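Local coordinates for protein N2152 (Neocallimastix frontalis, PDB 5U22) that probably hydrolyses glycosidic bonds as a family 39 glycoside hydrolase of a rumen anaerobic fungus, with polyspecific activity on rare arabinosyl substrates, at residues K179-M193 with L206-I218. Residues are numbered along the deposited sequence; the frame is centred on the assembly and turned at random.
With EDO (1,2-ethanediol), chain D.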
ATOM      1  N   LYS A 179     -10.935  14.446  -4.846  1.00 16.09           N
ATOM      2  CA  LYS A 179     -11.396  13.082  -5.050  1.00 14.51           C
ATOM      3  C   LYS A 179     -12.198  12.601  -3.850  1.00 17.42           C
ATOM      4  O   LYS A 179     -11.945  12.997  -2.710  1.00 19.05           O
ATOM      5  CB  LYS A 179     -10.213  12.147  -5.269  1.00 13.54           C
ATOM      6  CG  LYS A 179      -9.317  12.559  -6.427  1.00 26.42           C
ATOM      7  CD  LYS A 179      -9.912  12.103  -7.738  1.00 30.83           C
ATOM      8  CE  LYS A 179      -8.954  12.339  -8.896  1.00 39.26           C
ATOM      9  NZ  LYS A 179      -8.781  13.782  -9.160  1.00 36.12           N
ATOM     10  N   ILE A 180     -13.168  11.729  -4.120  1.00 19.05           N
ATOM     11  CA  ILE A 180     -13.956  11.065  -3.084  1.00 16.08           C
ATOM     12  C   ILE A 180     -13.605   9.582  -3.088  1.00 15.00           C
ATOM     13  O   ILE A 180     -13.620   8.932  -4.142  1.00 17.21           O
ATOM     14  CB  ILE A 180     -15.460  11.289  -3.293  1.00 17.32           C
ATOM     15  CG1 ILE A 180     -15.789  12.780  -3.141  1.00 16.25           C
ATOM     16  CG2 ILE A 180     -16.255  10.488  -2.270  1.00 19.30           C
ATOM     17  CD1 ILE A 180     -17.257  13.128  -3.463  1.00 20.00           C
ATOM     18  N   ILE A 181     -13.307   9.042  -1.906  1.00 13.63           N
ATOM     19  CA  ILE A 181     -12.716   7.717  -1.752  1.00 16.03           C
ATOM     20  C   ILE A 181     -13.651   6.842  -0.932  1.00 16.08           C
ATOM     21  O   ILE A 181     -14.125   7.261   0.127  1.00 18.12           O
ATOM     22  CB  ILE A 181     -11.346   7.802  -1.055  1.00 11.98           C
ATOM     23  CG1 ILE A 181     -10.361   8.634  -1.869  1.00 17.77           C
ATOM     24  CG2 ILE A 181     -10.776   6.398  -0.789  1.00 16.11           C
ATOM     25  CD1 ILE A 181      -9.109   8.996  -1.074  1.00 18.23           C
ATOM     26  N   GLY A 182     -13.881   5.617  -1.394  1.00 14.96           N
ATOM     27  CA  GLY A 182     -14.617   4.654  -0.588  1.00 13.44           C
ATOM     28  C   GLY A 182     -14.969   3.426  -1.394  1.00 14.32           C
ATOM     29  O   GLY A 182     -14.535   3.294  -2.535  1.00 15.40           O
ATOM     30  N   PRO A 183     -15.783   2.529  -0.828  1.00 15.08           N
ATOM     31  CA  PRO A 183     -16.491   2.635   0.451  1.00 17.09           C
ATOM     32  C   PRO A 183     -15.702   2.136   1.657  1.00 18.80           C
ATOM     33  O   PRO A 183     -16.258   2.137   2.746  1.00 18.59           O
ATOM     34  CB  PRO A 183     -17.715   1.757   0.222  1.00 14.54           C
ATOM     35  CG  PRO A 183     -17.194   0.662  -0.649  1.00 18.67           C
ATOM     36  CD  PRO A 183     -16.128   1.283  -1.538  1.00 16.40           C
ATOM     37  N   SER A 184     -14.452   1.703   1.458  1.00 15.17           N
ATOM     38  CA  SER A 184     -13.527   1.380   2.554  1.00 14.13           C
ATOM     39  C   SER A 184     -13.946   0.135   3.342  1.00 14.31           C
ATOM     40  O   SER A 184     -13.744   0.067   4.557  1.00 13.78           O
ATOM     41  CB  SER A 184     -13.352   2.575   3.497  1.00 16.35           C
ATOM     42  OG  SER A 184     -13.105   3.762   2.753  1.00 17.96           O
ATOM     43  N   PHE A 185     -14.489  -0.868   2.651  1.00 13.08           N
ATOM     44  CA  PHE A 185     -14.880  -2.116   3.298  1.00 13.19           C
ATOM     45  C   PHE A 185     -13.714  -2.718   4.075  1.00 18.95           C
ATOM     46  O   PHE A 185     -12.558  -2.662   3.642  1.00 15.82           O
ATOM     47  CB  PHE A 185     -15.318  -3.163   2.274  1.00 15.59           C
ATOM     48  CG  PHE A 185     -16.542  -2.815   1.483  1.00 15.98           C
ATOM     49  CD1 PHE A 185     -17.674  -2.323   2.086  1.00 17.44           C
ATOM     50  CD2 PHE A 185     -16.566  -3.058   0.112  1.00 20.38           C
ATOM     51  CE1 PHE A 185     -18.806  -2.047   1.336  1.00 17.57           C
ATOM     52  CE2 PHE A 185     -17.693  -2.775  -0.645  1.00 16.89           C
ATOM     53  CZ  PHE A 185     -18.817  -2.274  -0.028  1.00 17.70           C
ATOM     54  N   SER A 186     -14.036  -3.357   5.206  1.00 14.30           N
ATOM     55  CA  SER A 186     -13.006  -4.067   5.961  1.00 13.53           C
ATOM     56  C   SER A 186     -12.466  -5.267   5.189  1.00 16.52           C
ATOM     57  O   SER A 186     -11.278  -5.605   5.299  1.00 15.93           O
ATOM     58  CB  SER A 186     -13.554  -4.526   7.301  1.00 13.93           C
ATOM     59  OG  SER A 186     -12.545  -5.205   8.009  1.00 20.13           O
ATOM     60  N   TRP A 187     -13.324  -5.949   4.442  1.00 15.64           N
ATOM     61  CA  TRP A 187     -12.882  -7.040   3.591  1.00 15.07           C
ATOM     62  C   TRP A 187     -13.691  -7.021   2.306  1.00 17.58           C
ATOM     63  O   TRP A 187     -14.825  -6.531   2.269  1.00 16.71           O
ATOM     64  CB  TRP A 187     -13.004  -8.408   4.286  1.00 15.28           C
ATOM     65  CG  TRP A 187     -14.423  -8.818   4.562  1.00 17.36           C
ATOM     66  CD1 TRP A 187     -15.245  -9.555   3.749  1.00 20.69           C
ATOM     67  CD2 TRP A 187     -15.187  -8.508   5.729  1.00 20.01           C
ATOM     68  NE1 TRP A 187     -16.480  -9.715   4.343  1.00 24.65           N
ATOM     69  CE2 TRP A 187     -16.466  -9.089   5.561  1.00 26.31           C
ATOM     70  CE3 TRP A 187     -14.915  -7.799   6.905  1.00 18.30           C
ATOM     71  CZ2 TRP A 187     -17.469  -8.976   6.524  1.00 25.81           C
ATOM     72  CZ3 TRP A 187     -15.914  -7.686   7.863  1.00 18.32           C
ATOM     73  CH2 TRP A 187     -17.176  -8.271   7.666  1.00 24.90           C
ATOM     74  N   TYR A 188     -13.093  -7.553   1.248  1.00 15.62           N
ATOM     75  CA  TYR A 188     -13.765  -7.596  -0.041  1.00 16.35           C
ATOM     76  C   TYR A 188     -14.720  -8.785  -0.099  1.00 16.68           C
ATOM     77  O   TYR A 188     -14.370  -9.901   0.302  1.00 17.80           O
ATOM     78  CB  TYR A 188     -12.741  -7.683  -1.175  1.00 18.49           C
ATOM     79  CG  TYR A 188     -13.397  -7.577  -2.528  1.00 17.33           C
ATOM     80  CD1 TYR A 188     -13.519  -6.347  -3.164  1.00 14.40           C
ATOM     81  CD2 TYR A 188     -13.926  -8.700  -3.151  1.00 18.08           C
ATOM     82  CE1 TYR A 188     -14.148  -6.245  -4.408  1.00 14.74           C
ATOM     83  CE2 TYR A 188     -14.551  -8.614  -4.379  1.00 17.70           C
ATOM     84  CZ  TYR A 188     -14.658  -7.383  -5.004  1.00 16.10           C
ATOM     85  OH  TYR A 188     -15.282  -7.306  -6.225  1.00 18.22           O
ATOM     86  N   GLU A 189     -15.925  -8.547  -0.611  1.00 17.66           N
ATOM     87  CA  GLU A 189     -16.828  -9.631  -0.983  1.00 19.55           C
ATOM     88  C   GLU A 189     -17.638  -9.161  -2.185  1.00 20.23           C
ATOM     89  O   GLU A 189     -18.031  -7.997  -2.251  1.00 20.85           O
ATOM     90  CB  GLU A 189     -17.729 -10.038   0.192  1.00 21.33           C
ATOM     91  CG  GLU A 189     -18.492 -11.323  -0.027  1.00 25.24           C
ATOM     92  CD  GLU A 189     -19.776 -11.107  -0.798  1.00 28.99           C
ATOM     93  OE1 GLU A 189     -20.461 -10.093  -0.520  1.00 25.24           O
ATOM     94  OE2 GLU A 189     -20.092 -11.939  -1.688  1.00 28.14           O
ATOM     95  N   GLU A 190     -17.866 -10.059  -3.143  1.00 18.35           N
ATOM     96  CA  GLU A 190     -18.354  -9.613  -4.447  1.00 17.31           C
ATOM     97  C   GLU A 190     -19.777  -9.068  -4.378  1.00 17.35           C
ATOM     98  O   GLU A 190     -20.079  -8.040  -5.001  1.00 17.26           O
ATOM     99  CB  GLU A 190     -18.258 -10.750  -5.452  1.00 23.20           C
ATOM    100  CG  GLU A 190     -18.711 -10.372  -6.838  1.00 24.66           C
ATOM    101  CD  GLU A 190     -18.364 -11.435  -7.840  1.00 33.46           C
ATOM    102  OE1 GLU A 190     -17.175 -11.527  -8.221  1.00 25.86           O
ATOM    103  OE2 GLU A 190     -19.269 -12.209  -8.208  1.00 29.63           O
ATOM    104  N   ASN A 191     -20.676  -9.750  -3.657  1.00 16.25           N
ATOM    105  CA  ASN A 191     -22.055  -9.270  -3.551  1.00 18.00           C
ATOM    106  C   ASN A 191     -22.108  -7.899  -2.892  1.00 18.66           C
ATOM    107  O   ASN A 191     -22.863  -7.017  -3.324  1.00 18.54           O
ATOM    108  CB  ASN A 191     -22.900 -10.260  -2.755  1.00 17.71           C
ATOM    109  CG  ASN A 191     -23.429 -11.411  -3.601  1.00 20.32           C
ATOM    110  OD1 ASN A 191     -23.122 -11.525  -4.779  1.00 27.67           O
ATOM    111  ND2 ASN A 191     -24.220 -12.276  -2.985  1.00 23.99           N
ATOM    112  N   LYS A 192     -21.314  -7.711  -1.833  1.00 18.26           N
ATOM    113  CA  LYS A 192     -21.272  -6.446  -1.113  1.00 15.01           C
ATOM    114  C   LYS A 192     -20.793  -5.320  -2.021  1.00 14.18           C
ATOM    115  O   LYS A 192     -21.384  -4.230  -2.054  1.00 13.98           O
ATOM    116  CB  LYS A 192     -20.353  -6.609   0.102  1.00 15.33           C
ATOM    117  CG  LYS A 192     -20.163  -5.370   0.947  1.00 19.34           C
ATOM    118  CD  LYS A 192     -19.504  -5.723   2.279  1.00 22.07           C
ATOM    119  CE  LYS A 192     -18.165  -6.428   2.085  1.00 17.93           C
ATOM    120  NZ  LYS A 192     -17.532  -6.850   3.368  1.00 18.23           N
ATOM    121  N   MET A 193     -19.728  -5.573  -2.783  1.00 15.42           N
ATOM    122  CA  MET A 193     -19.207  -4.554  -3.692  1.00 15.69           C
ATOM    123  C   MET A 193     -20.186  -4.273  -4.825  1.00 18.20           C
ATOM    124  O   MET A 193     -20.435  -3.114  -5.171  1.00 16.54           O
ATOM    125  CB  MET A 193     -17.857  -4.990  -4.263  1.00 16.18           C
ATOM    126  CG  MET A 193     -17.277  -4.001  -5.276  1.00 19.29           C
ATOM    127  SD  MET A 193     -16.939  -2.365  -4.572  1.00 18.31           S
ATOM    128  CE  MET A 193     -15.393  -2.682  -3.722  1.00 16.47           C
ATOM    129  N   LEU A 206     -20.765   7.381  -7.414  1.00 21.94           N
ATOM    130  CA  LEU A 206     -19.599   6.513  -7.519  1.00 16.36           C
ATOM    131  C   LEU A 206     -18.367   7.225  -6.977  1.00 19.01           C
ATOM    132  O   LEU A 206     -18.135   8.396  -7.306  1.00 20.31           O
ATOM    133  CB  LEU A 206     -19.352   6.101  -8.970  1.00 18.56           C
ATOM    134  CG  LEU A 206     -20.307   5.098  -9.619  1.00 19.93           C
ATOM    135  CD1 LEU A 206     -20.100   5.083 -11.118  1.00 21.90           C
ATOM    136  CD2 LEU A 206     -20.084   3.702  -9.046  1.00 22.88           C
ATOM    137  N   PRO A 207     -17.547   6.555  -6.166  1.00 18.38           N
ATOM    138  CA  PRO A 207     -16.293   7.171  -5.730  1.00 20.35           C
ATOM    139  C   PRO A 207     -15.377   7.423  -6.920  1.00 16.74           C
ATOM    140  O   PRO A 207     -15.458   6.753  -7.953  1.00 19.02           O
ATOM    141  CB  PRO A 207     -15.697   6.130  -4.770  1.00 15.57           C
ATOM    142  CG  PRO A 207     -16.271   4.832  -5.211  1.00 17.42           C
ATOM    143  CD  PRO A 207     -17.656   5.143  -5.765  1.00 18.36           C
ATOM    144  N   ASP A 208     -14.509   8.420  -6.775  1.00 15.94           N
ATOM    145  CA  ASP A 208     -13.454   8.600  -7.765  1.00 16.82           C
ATOM    146  C   ASP A 208     -12.368   7.549  -7.618  1.00 19.52           C
ATOM    147  O   ASP A 208     -11.752   7.147  -8.614  1.00 19.54           O
ATOM    148  CB  ASP A 208     -12.851   9.984  -7.631  1.00 16.99           C
ATOM    149  CG  ASP A 208     -13.880  11.054  -7.762  1.00 21.10           C
ATOM    150  OD1 ASP A 208     -14.649  10.995  -8.748  1.00 17.90           O
ATOM    151  OD2 ASP A 208     -13.942  11.919  -6.870  1.00 17.77           O
ATOM    152  N   ILE A 209     -12.110   7.115  -6.387  1.00 16.41           N
ATOM    153  CA  ILE A 209     -11.105   6.107  -6.076  1.00 15.40           C
ATOM    154  C   ILE A 209     -11.794   5.048  -5.224  1.00 14.89           C
ATOM    155  O   ILE A 209     -12.347   5.369  -4.162  1.00 14.78           O
ATOM    156  CB  ILE A 209      -9.898   6.706  -5.326  1.00 19.29           C
ATOM    157  CG1 ILE A 209      -9.366   7.953  -6.048  1.00 16.97           C
ATOM    158  CG2 ILE A 209      -8.793   5.663  -5.175  1.00 15.93           C
ATOM    159  CD1 ILE A 209      -8.326   8.746  -5.245  1.00 22.38           C
ATOM    160  N   ILE A 210     -11.784   3.798  -5.697  1.00 15.34           N
ATOM    161  CA  ILE A 210     -12.429   2.699  -4.985  1.00 15.95           C
ATOM    162  C   ILE A 210     -11.491   2.211  -3.891  1.00 17.22           C
ATOM    163  O   ILE A 210     -10.278   2.107  -4.092  1.00 15.85           O
ATOM    164  CB  ILE A 210     -12.808   1.568  -5.963  1.00 19.17           C
ATOM    165  CG1 ILE A 210     -13.815   0.598  -5.336  1.00 16.23           C
ATOM    166  CG2 ILE A 210     -11.569   0.812  -6.451  1.00 14.25           C
ATOM    167  CD1 ILE A 210     -15.225   1.192  -5.228  1.00 19.33           C
ATOM    168  N   ALA A 211     -12.042   1.924  -2.714  1.00 15.82           N
ATOM    169  CA  ALA A 211     -11.225   1.593  -1.559  1.00 13.87           C
ATOM    170  C   ALA A 211     -11.798   0.389  -0.830  1.00 13.34           C
ATOM    171  O   ALA A 211     -13.007   0.315  -0.590  1.00 15.51           O
ATOM    172  CB  ALA A 211     -11.155   2.776  -0.574  1.00 16.98           C
ATOM    173  N   TRP A 212     -10.917  -0.537  -0.461  1.00 15.31           N
ATOM    174  CA  TRP A 212     -11.240  -1.547   0.538  1.00 15.92           C
ATOM    175  C   TRP A 212      -9.946  -1.983   1.204  1.00 16.01           C
ATOM    176  O   TRP A 212      -8.854  -1.548   0.824  1.00 15.78           O
ATOM    177  CB  TRP A 212     -11.982  -2.743  -0.067  1.00 14.11           C
ATOM    178  CG  TRP A 212     -11.225  -3.632  -1.015  1.00 15.20           C
ATOM    179  CD1 TRP A 212     -10.483  -4.748  -0.693  1.00 13.47           C
ATOM    180  CD2 TRP A 212     -11.190  -3.528  -2.447  1.00 14.26           C
ATOM    181  NE1 TRP A 212      -9.980  -5.321  -1.843  1.00 13.81           N
ATOM    182  CE2 TRP A 212     -10.399  -4.596  -2.929  1.00 17.75           C
ATOM    183  CE3 TRP A 212     -11.747  -2.627  -3.368  1.00 16.05           C
ATOM    184  CZ2 TRP A 212     -10.140  -4.786  -4.297  1.00 14.66           C
ATOM    185  CZ3 TRP A 212     -11.507  -2.822  -4.724  1.00 14.07           C
ATOM    186  CH2 TRP A 212     -10.708  -3.898  -5.177  1.00 13.98           C
ATOM    187  N   HIS A 213     -10.080  -2.854   2.198  1.00 15.87           N
ATOM    188  CA  HIS A 213      -8.958  -3.305   3.006  1.00 14.59           C
ATOM    189  C   HIS A 213      -8.649  -4.764   2.713  1.00 14.63           C
ATOM    190  O   HIS A 213      -9.539  -5.547   2.371  1.00 16.32           O
ATOM    191  CB  HIS A 213      -9.265  -3.112   4.483  1.00 13.91           C
ATOM    192  CG  HIS A 213      -9.497  -1.683   4.848  1.00 16.52           C
ATOM    193  ND1 HIS A 213     -10.055  -1.295   6.048  1.00 17.11           N
ATOM    194  CD2 HIS A 213      -9.248  -0.541   4.160  1.00 18.23           C
ATOM    195  CE1 HIS A 213     -10.138   0.023   6.080  1.00 15.89           C
ATOM    196  NE2 HIS A 213      -9.662   0.505   4.944  1.00 13.79           N
ATOM    197  N   GLU A 214      -7.372  -5.123   2.844  1.00 12.68           N
ATOM    198  CA  GLU A 214      -6.916  -6.507   2.666  1.00 14.46           C
ATOM    199  C   GLU A 214      -6.128  -6.884   3.917  1.00 16.06           C
ATOM    200  O   GLU A 214      -4.892  -6.871   3.941  1.00 15.06           O
ATOM    201  CB  GLU A 214      -6.091  -6.682   1.379  1.00 16.59           C
ATOM    202  CG  GLU A 214      -6.892  -6.482   0.077  1.00 13.93           C
ATOM    203  CD  GLU A 214      -7.836  -7.646  -0.244  1.00 17.11           C
ATOM    204  OE1 GLU A 214      -8.054  -8.531   0.625  1.00 15.74           O
ATOM    205  OE2 GLU A 214      -8.353  -7.668  -1.387  1.00 19.09           O
ATOM    206  N   LEU A 215      -6.868  -7.240   4.965  1.00 17.54           N
ATOM    207  CA  LEU A 215      -6.285  -7.542   6.261  1.00 13.74           C
ATOM    208  C   LEU A 215      -6.841  -8.845   6.830  1.00 18.42           C
ATOM    209  O   LEU A 215      -6.624  -9.135   8.008  1.00 16.63           O
ATOM    210  CB  LEU A 215      -6.519  -6.368   7.228  1.00 16.13           C
ATOM    211  CG  LEU A 215      -7.915  -5.728   7.233  1.00 18.45           C
ATOM    212  CD1 LEU A 215      -8.988  -6.636   7.876  1.00 14.99           C
ATOM    213  CD2 LEU A 215      -7.847  -4.385   7.954  1.00 13.84           C
ATOM    214  N   SER A 216      -7.525  -9.645   6.006  1.00 15.25           N
ATOM    215  CA  SER A 216      -8.267 -10.822   6.441  1.00 15.49           C
ATOM    216  C   SER A 216      -7.658 -12.128   5.962  1.00 20.41           C
ATOM    217  O   SER A 216      -8.225 -13.187   6.234  1.00 19.54           O
ATOM    218  CB  SER A 216      -9.714 -10.749   5.934  1.00 16.81           C
ATOM    219  OG  SER A 216     -10.350  -9.579   6.386  1.00 21.11           O
ATOM    220  N   GLY A 217      -6.531 -12.081   5.255  1.00 19.83           N
ATOM    221  CA  GLY A 217      -5.957 -13.263   4.632  1.00 19.77           C
ATOM    222  C   GLY A 217      -5.545 -12.945   3.213  1.00 17.30           C
ATOM    223  O   GLY A 217      -6.351 -12.444   2.424  1.00 19.14           O
ATOM    224  N   ILE A 218      -4.290 -13.225   2.868  1.00 14.55           N
ATOM    225  CA  ILE A 218      -3.758 -12.728   1.602  1.00 16.07           C
ATOM    226  C   ILE A 218      -4.173 -13.580   0.401  1.00 15.41           C
ATOM    227  O   ILE A 218      -4.144 -13.088  -0.734  1.00 17.45           O
ATOM    228  CB  ILE A 218      -2.227 -12.624   1.709  1.00 15.61           C
ATOM    229  CG1 ILE A 218      -1.687 -11.687   0.619  1.00 17.60           C
ATOM    230  CG2 ILE A 218      -1.596 -14.018   1.634  1.00 16.34           C
ATOM    231  CD1 ILE A 218      -0.194 -11.448   0.678  1.00 16.64           C
TER
HETATM  232  C1  EDO D 503     -14.826 -12.204  -4.682  1.00 19.05           C
HETATM  233  O1  EDO D 503     -13.693 -12.820  -5.219  1.00 14.17           O
HETATM  234  C2  EDO D 503     -15.034 -12.750  -3.291  1.00 14.83           C
HETATM  235  O2  EDO D 503     -16.382 -12.467  -2.936  1.00 22.90           O
HETATM  236  O   HOH W   1      -9.777  -7.721   4.597  1.00 14.45           O
HETATM  237  O   HOH W   2     -10.513  -8.666   2.044  1.00 17.38           O
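Y188 turns the edge of its ring to one face of the W212 indole, planes at 54°; Y188 CD1 stands over the middle of that face, 3.6 Å from W212 CE2. Further along, Y188 CB sits over the five-membered ring in a CH-pi contact, and ethanediol C1 lies at the Y188 edge. At the indole's rim, in its plane, is the carboxylate carbon of E214; W212 NE1 gives E214 OE2 a straight bond of 2.9 Å (163°), though it meets the oxygen from above the carboxylate plane, and H224 binds the same oxygen. The M193 methyl CE reaches W212 CE3 at 3.7 Å and meets I210 CG1 tip to tip. W212 points to the helix-covered face that carries I210; CG, between backbone N and carbonyl carbon (chi1 68°), turns the indole to meet Y188. With an alanine here, Y188 CD1 and M193 CE would probably lose the surface they pack on, and E214 OE2 its indole donor. F185 lies between P183 CG and K192 CG, on opposite faces, both offset toward the rim. One face of the H213 imidazole looks onto S184 O and F185 O, while its ND1 bonds to E147.

The backbones beside these groups belong to strands 180-185 and 209-212, parallel neighbours in the TIM barrel, joined through helix 190-202 in a beta-alpha-beta crossover. A211 N binds G182 O, and S184 N binds A211 O at 2.9 Å; both donors stand above the carbonyl plane. On the other face of the sheet, I181 CG2 packs on A211 CB at 3.6 Å. At the start of the pair, D208 OD2 takes I180 N at 2.9 Å, and OD1 pairs with R172.

Past the apolar middle, polar groups converge at the strands' C-terminal ends: S184 OG bonds E143, waters bridge the loops, and L215 nears a bound buffer molecule, consistent with the active-site end of TIM-barrel glycosidases.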